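Local atomic coordinates of TIR-NB-LRR type resistance protein RPV1 (Vitis rotundifolia, PDB entry 5KU7), a protein that belongs to the TIR-NB-LRR family of plant disease-resistance proteins, built in general from a TIR domain, a nucleotide-binding domain and leucine-rich repeats, and is represented by its TIR domain. Residues V10-R15 / S63-F68; A95-F100 / S144-L149. All coordinates share one frame; numbering follows the deposited sequence.

Contact 1: V10-R15 / S63-F68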
loop_
_atom_site.group_PDB
_atom_site.type_symbol
_atom_site.label_atom_id
_atom_site.label_comp_id
_atom_site.label_asym_id
_atom_site.label_seq_id
_atom_site.Cartn_x
_atom_site.Cartn_y
_atom_site.Cartn_z
ATOM N N VAL A 10 6.815 14.302 -13.161
ATOM C CA VAL A 10 5.999 13.131 -13.422
ATOM C C VAL A 10 4.499 13.419 -13.337
ATOM O O VAL A 10 4.014 14.052 -12.388
ATOM C CB VAL A 10 6.331 12.001 -12.433
ATOM C CG1 VAL A 10 5.278 10.900 -12.505
ATOM C CG2 VAL A 10 7.721 11.451 -12.722
ATOM N N PHE A 11 3.772 12.958 -14.348
ATOM C CA PHE A 11 2.317 12.899 -14.281
ATOM C C PHE A 11 1.930 11.460 -13.949
ATOM O O PHE A 11 2.308 10.526 -14.665
ATOM C CB PHE A 11 1.668 13.370 -15.599
ATOM C CG PHE A 11 0.170 13.265 -15.615
ATOM C CD1 PHE A 11 -0.453 12.092 -16.012
ATOM C CD2 PHE A 11 -0.625 14.342 -15.232
ATOM C CE1 PHE A 11 -1.843 11.985 -16.022
ATOM C CE2 PHE A 11 -2.014 14.245 -15.248
ATOM C CZ PHE A 11 -2.619 13.061 -15.642
ATOM N N LEU A 12 1.202 11.292 -12.849
ATOM C CA LEU A 12 0.724 9.988 -12.403
ATOM C C LEU A 12 -0.628 9.617 -12.990
ATOM O O LEU A 12 -1.648 10.158 -12.570
ATOM C CB LEU A 12 0.592 9.965 -10.888
ATOM C CG LEU A 12 1.633 9.179 -10.144
ATOM C CD1 LEU A 12 1.324 9.235 -8.651
ATOM C CD2 LEU A 12 1.578 7.756 -10.703
ATOM N N SER A 13 -0.651 8.668 -13.918
ATOM C CA SER A 13 -1.915 8.175 -14.453
ATOM C C SER A 13 -2.292 6.845 -13.799
ATOM O O SER A 13 -1.516 5.896 -13.803
ATOM C CB SER A 13 -1.827 8.034 -15.973
ATOM O OG SER A 13 -2.974 7.414 -16.522
ATOM N N PHE A 14 -3.497 6.785 -13.248
ATOM C CA PHE A 14 -3.936 5.629 -12.482
ATOM C C PHE A 14 -5.454 5.544 -12.528
ATOM O O PHE A 14 -6.134 6.518 -12.841
ATOM C CB PHE A 14 -3.456 5.737 -11.033
ATOM C CG PHE A 14 -4.006 6.955 -10.300
ATOM C CD1 PHE A 14 -3.498 8.226 -10.551
ATOM C CD2 PHE A 14 -5.033 6.823 -9.382
ATOM C CE1 PHE A 14 -3.995 9.335 -9.893
ATOM C CE2 PHE A 14 -5.558 7.941 -8.721
ATOM C CZ PHE A 14 -5.038 9.192 -8.970
ATOM N N ARG A 15 -5.973 4.372 -12.211
ATOM C CA ARG A 15 -7.397 4.152 -12.048
ATOM C C ARG A 15 -7.720 4.336 -10.586
ATOM O O ARG A 15 -7.312 3.510 -9.766
ATOM C CB ARG A 15 -7.762 2.750 -12.498
ATOM C CG ARG A 15 -9.227 2.335 -12.394
ATOM C CD ARG A 15 -10.093 2.895 -13.523
ATOM N NE ARG A 15 -11.503 2.554 -13.323
ATOM C CZ ARG A 15 -12.346 3.348 -12.701
ATOM N NH1 ARG A 15 -11.896 4.505 -12.265
ATOM N NH2 ARG A 15 -13.609 3.001 -12.526
ATOM N N SER A 63 7.484 13.650 -17.750
ATOM C CA SER A 63 7.160 12.256 -18.015
ATOM C C SER A 63 5.849 11.872 -17.375
ATOM O O SER A 63 5.289 12.625 -16.576
ATOM C CB SER A 63 8.261 11.327 -17.494
ATOM O OG SER A 63 8.311 11.345 -16.077
ATOM N N SER A 64 5.362 10.691 -17.732
ATOM C CA SER A 64 4.218 10.095 -17.058
ATOM C C SER A 64 4.567 8.708 -16.494
ATOM O O SER A 64 5.362 7.966 -17.080
ATOM C CB SER A 64 3.027 9.993 -18.006
ATOM O OG SER A 64 2.557 11.277 -18.365
ATOM N N VAL A 65 3.992 8.385 -15.338
ATOM C CA VAL A 65 4.049 7.036 -14.789
ATOM C C VAL A 65 2.652 6.483 -14.891
ATOM O O VAL A 65 1.718 7.101 -14.388
ATOM C CB VAL A 65 4.498 6.996 -13.320
ATOM C CG1 VAL A 65 4.330 5.598 -12.780
ATOM C CG2 VAL A 65 5.929 7.431 -13.176
ATOM N N ILE A 66 2.494 5.343 -15.555
ATOM C CA ILE A 66 1.174 4.757 -15.697
ATOM C C ILE A 66 1.004 3.564 -14.777
ATOM O O ILE A 66 1.744 2.587 -14.870
ATOM C CB ILE A 66 0.895 4.316 -17.132
ATOM C CG1 ILE A 66 0.665 5.536 -18.039
ATOM C CG2 ILE A 66 -0.358 3.480 -17.151
ATOM C CD1 ILE A 66 1.914 6.198 -18.515
ATOM N N VAL A 67 0.049 3.663 -13.860
ATOM C CA VAL A 67 -0.287 2.540 -13.009
ATOM C C VAL A 67 -1.402 1.755 -13.673
ATOM O O VAL A 67 -2.588 1.991 -13.428
ATOM C CB VAL A 67 -0.711 2.992 -11.612
ATOM C CG1 VAL A 67 -0.981 1.780 -10.702
ATOM C CG2 VAL A 67 0.354 3.897 -11.018
ATOM N N PHE A 68 -1.017 0.866 -14.577
ATOM C CA PHE A 68 -1.979 -0.051 -15.163
ATOM C C PHE A 68 -2.469 -0.993 -14.068
ATOM O O PHE A 68 -1.674 -1.690 -13.419
ATOM C CB PHE A 68 -1.361 -0.843 -16.315
ATOM C CG PHE A 68 -1.216 -0.057 -17.595
ATOM C CD1 PHE A 68 -2.322 0.541 -18.189
ATOM C CD2 PHE A 68 0.019 0.078 -18.205
ATOM C CE1 PHE A 68 -2.197 1.263 -19.388
ATOM C CE2 PHE A 68 0.146 0.793 -19.389
ATOM C CZ PHE A 68 -0.971 1.393 -19.975
#

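Contact 2: A95-F100 / S144-L149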
loop_
_atom_site.group_PDB
_atom_site.type_symbol
_atom_site.label_atom_id
_atom_site.label_comp_id
_atom_site.label_asym_id
_atom_site.label_seq_id
_atom_site.Cartn_x
_atom_site.Cartn_y
_atom_site.Cartn_z
ATOM N N ALA A 95 8.652 11.352 -21.633
ATOM C CA ALA A 95 9.038 9.999 -21.225
ATOM C C ALA A 95 7.876 9.288 -20.557
ATOM O O ALA A 95 7.015 9.928 -19.956
ATOM C CB ALA A 95 10.249 10.030 -20.294
ATOM N N VAL A 96 7.841 7.964 -20.682
ATOM C CA VAL A 96 6.706 7.180 -20.231
ATOM C C VAL A 96 7.171 5.919 -19.518
ATOM O O VAL A 96 7.892 5.112 -20.092
ATOM C CB VAL A 96 5.799 6.775 -21.399
ATOM C CG1 VAL A 96 4.639 5.941 -20.885
ATOM C CG2 VAL A 96 5.299 8.015 -22.150
ATOM N N PHE A 97 6.722 5.743 -18.282
ATOM C CA PHE A 97 7.153 4.628 -17.438
ATOM C C PHE A 97 5.976 3.773 -17.015
ATOM O O PHE A 97 5.220 4.164 -16.144
ATOM C CB PHE A 97 7.857 5.150 -16.197
ATOM C CG PHE A 97 8.992 6.069 -16.499
ATOM C CD1 PHE A 97 8.921 7.409 -16.169
ATOM C CD2 PHE A 97 10.146 5.586 -17.091
ATOM C CE1 PHE A 97 9.982 8.255 -16.437
ATOM C CE2 PHE A 97 11.201 6.422 -17.355
ATOM C CZ PHE A 97 11.123 7.758 -17.023
ATOM N N PRO A 98 5.784 2.622 -17.668
ATOM C CA PRO A 98 4.579 1.861 -17.318
ATOM C C PRO A 98 4.825 0.855 -16.184
ATOM O O PRO A 98 5.851 0.158 -16.147
ATOM C CB PRO A 98 4.225 1.150 -18.627
ATOM C CG PRO A 98 5.577 0.950 -19.324
ATOM C CD PRO A 98 6.492 2.070 -18.845
ATOM N N ILE A 99 3.880 0.826 -15.262
ATOM C CA ILE A 99 3.817 -0.136 -14.177
ATOM C C ILE A 99 2.611 -1.014 -14.386
ATOM O O ILE A 99 1.492 -0.515 -14.500
ATOM C CB ILE A 99 3.654 0.516 -12.797
ATOM C CG1 ILE A 99 4.837 1.408 -12.482
ATOM C CG2 ILE A 99 3.471 -0.576 -11.730
ATOM C CD1 ILE A 99 4.578 2.310 -11.318
ATOM N N PHE A 100 2.835 -2.313 -14.433
ATOM C CA PHE A 100 1.749 -3.245 -14.601
ATOM C C PHE A 100 1.443 -3.801 -13.230
ATOM O O PHE A 100 2.109 -4.714 -12.761
ATOM C CB PHE A 100 2.131 -4.310 -15.624
ATOM C CG PHE A 100 2.581 -3.723 -16.958
ATOM C CD1 PHE A 100 1.643 -3.307 -17.905
ATOM C CD2 PHE A 100 3.937 -3.562 -17.252
ATOM C CE1 PHE A 100 2.045 -2.751 -19.129
ATOM C CE2 PHE A 100 4.351 -3.005 -18.467
ATOM C CZ PHE A 100 3.404 -2.596 -19.411
ATOM N N SER A 144 9.470 -0.266 -21.834
ATOM C CA SER A 144 10.032 -1.076 -20.763
ATOM C C SER A 144 9.542 -0.551 -19.420
ATOM O O SER A 144 9.661 0.640 -19.120
ATOM C CB SER A 144 11.562 -1.097 -20.806
ATOM O OG SER A 144 12.109 0.148 -20.426
ATOM N N GLY A 145 8.967 -1.435 -18.619
ATOM C CA GLY A 145 8.495 -1.015 -17.316
ATOM C C GLY A 145 8.720 -2.050 -16.240
ATOM O O GLY A 145 9.703 -2.777 -16.261
ATOM N N TRP A 146 7.791 -2.105 -15.297
ATOM C CA TRP A 146 7.853 -3.051 -14.209
ATOM C C TRP A 146 6.543 -3.817 -14.119
ATOM O O TRP A 146 5.469 -3.220 -14.045
ATOM C CB TRP A 146 8.118 -2.335 -12.884
ATOM C CG TRP A 146 9.302 -1.427 -12.899
ATOM C CD1 TRP A 146 10.552 -1.710 -12.428
ATOM C CD2 TRP A 146 9.363 -0.093 -13.421
ATOM N NE1 TRP A 146 11.386 -0.634 -12.623
ATOM C CE2 TRP A 146 10.682 0.368 -13.235
ATOM C CE3 TRP A 146 8.436 0.752 -14.033
ATOM C CZ2 TRP A 146 11.096 1.642 -13.642
ATOM C CZ3 TRP A 146 8.844 2.017 -14.431
ATOM C CH2 TRP A 146 10.165 2.450 -14.233
ATOM N N HIS A 147 6.638 -5.140 -14.131
ATOM C CA HIS A 147 5.500 -5.988 -13.838
ATOM C C HIS A 147 5.523 -6.355 -12.338
ATOM O O HIS A 147 6.443 -7.013 -11.866
ATOM C CB HIS A 147 5.525 -7.239 -14.710
ATOM C CG HIS A 147 4.342 -8.133 -14.513
ATOM N ND1 HIS A 147 4.334 -9.455 -14.903
ATOM C CD2 HIS A 147 3.124 -7.894 -13.971
ATOM C CE1 HIS A 147 3.166 -9.994 -14.604
ATOM N NE2 HIS A 147 2.413 -9.068 -14.038
ATOM N N LEU A 148 4.525 -5.908 -11.588
ATOM C CA LEU A 148 4.497 -6.136 -10.146
ATOM C C LEU A 148 3.476 -7.191 -9.796
ATOM O O LEU A 148 2.305 -7.085 -10.175
ATOM C CB LEU A 148 4.154 -4.851 -9.384
ATOM C CG LEU A 148 5.266 -3.855 -9.051
ATOM C CD1 LEU A 148 6.070 -3.505 -10.269
ATOM C CD2 LEU A 148 4.687 -2.619 -8.412
ATOM N N LEU A 149 3.926 -8.197 -9.061
ATOM C CA LEU A 149 3.055 -9.224 -8.526
ATOM C C LEU A 149 2.794 -8.971 -7.059
ATOM O O LEU A 149 3.433 -8.121 -6.424
ATOM C CB LEU A 149 3.674 -10.601 -8.698
ATOM C CG LEU A 149 4.317 -10.849 -10.063
ATOM C CD1 LEU A 149 5.162 -12.121 -10.039
ATOM C CD2 LEU A 149 3.247 -10.907 -11.155
#

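Contact 1: V10-R15 / S63-F68
Ser-64 lays its OG 3.6 Å from Phe-11 CB and approaches the Phe-11 ring obliquely, while the ring leads away from strand 63-68. Both strands belong to the five-stranded parallel sheet of the flavodoxin-like TIR fold, where 8-14 and 61-68 are neighbours. The Phe-14 ring takes Leu-12 O at its edge, in the ring plane. With chi1 at 61°, Phe-14 CG sits between the backbone N and the carbonyl carbon and the ring turns from the partner strand, leaving CB to meet Val-67 CB at 3.9 Å. Ile-66 CG2 lies over the centre of one face of the Phe-68 ring.

Four backbone hydrogen bonds join the strands in parallel register. Phe-11 and Ser-13 each give their N-H and carbonyl to strand 63-68, binding Ser-63 O and Val-65 N, then Val-65 O and Val-67 N. The last of these, from Val-67 N to Ser-13 O, is 2.7 Å long.

On the face toward helix 23-33, the branches of Val-10 and Leu-12 pack against Val-65. Val-10 CG1, anti to its backbone N (chi1 168°), touches Val-65 CG2 at 3.6 Å. Leu-12 and Val-65 lie side by side, CD2 of Leu-12 being 4.0 Å from Val-65 CB. The face toward helix 76-91 is more polar: Ser-13 OG is hydrogen-bonded to Tyr-72 OH and Glu-81 OE1, and Ser-64 OG to His-94 NE2. Arg-15, at the N-cap position of the following helix, lines the malonic acid pocket. At the opposite end, Ser-63 OG is bonded to Asp-9 O and packs 3.4 Å from Val-10 CG2.

Contact 2: A95-F100 / S144-L149
Pro-98 O is approached by three groups of 144-149: it accepts a hydrogen bond of 3.1 Å from Trp-146 N, receives a CA-H...O contact from Gly-145 CA, and has Trp-146 CE3 at 3.4 Å. This is where the short strand 146-148 joins the parallel sheet of the TIR fold as its outermost strand on this side, beside strand 95-101. The N-H of Trp-146 lies in the plane of the carbonyl, and Gly-145, lacking a side chain, can bring its CA close to the same oxygen.

Farther along, Phe-100 N is hydrogen-bonded almost straight to Trp-146 O (2.8 Å, 175° at the hydrogen), and Phe-100 O in turn accepts from Leu-148 N.

The indole carries most of the apolar part of the contact. With chi1 at -52°, Trp-146 CG is anti to the carbonyl carbon and the six-membered ring reaches back along the partner strand; Phe-97 CB meets CZ3 of Trp-146 at its edge, in plane, at 3.7 Å. Ile-99 CG1 comes in obliquely, 4.0 Å from Trp-146 CE3, and Ile-99 CG2 touches Leu-148 CD2. Helix 154-175 packs on this face through Ile-161 and Ser-164. Toward helix 105-110, Phe-100 leans on Pro-105 and Val-108, while the His-147 ring turns its edge to the backbone, with CD2 3.6 Å from Phe-100 O.

How the contacts relate
From the N terminus the chain runs through strand 8-14, helix 23-33, the short strand 38-39 and helix 52-59 before strand 61-68 returns beside the first strand, closing contact 1. Helix 76-91 then makes a beta-alpha-beta crossover to strand 95-101. From there a second excursion through helices 105-110, 113-122 and 130-141 ends at strand 146-148, closing contact 2. The two loops are in series and neither enclose nor cross one another. They share the sheet because strands 61-68 and 95-101 are neighbours, with probable hydrogen bonds between Ile-66 O and Ile-99 N (2.8 Å) and between Phe-68 N and Ile-99 O; contact 1 pairs two inner strands and contact 2 attaches the outermost strand 146-148.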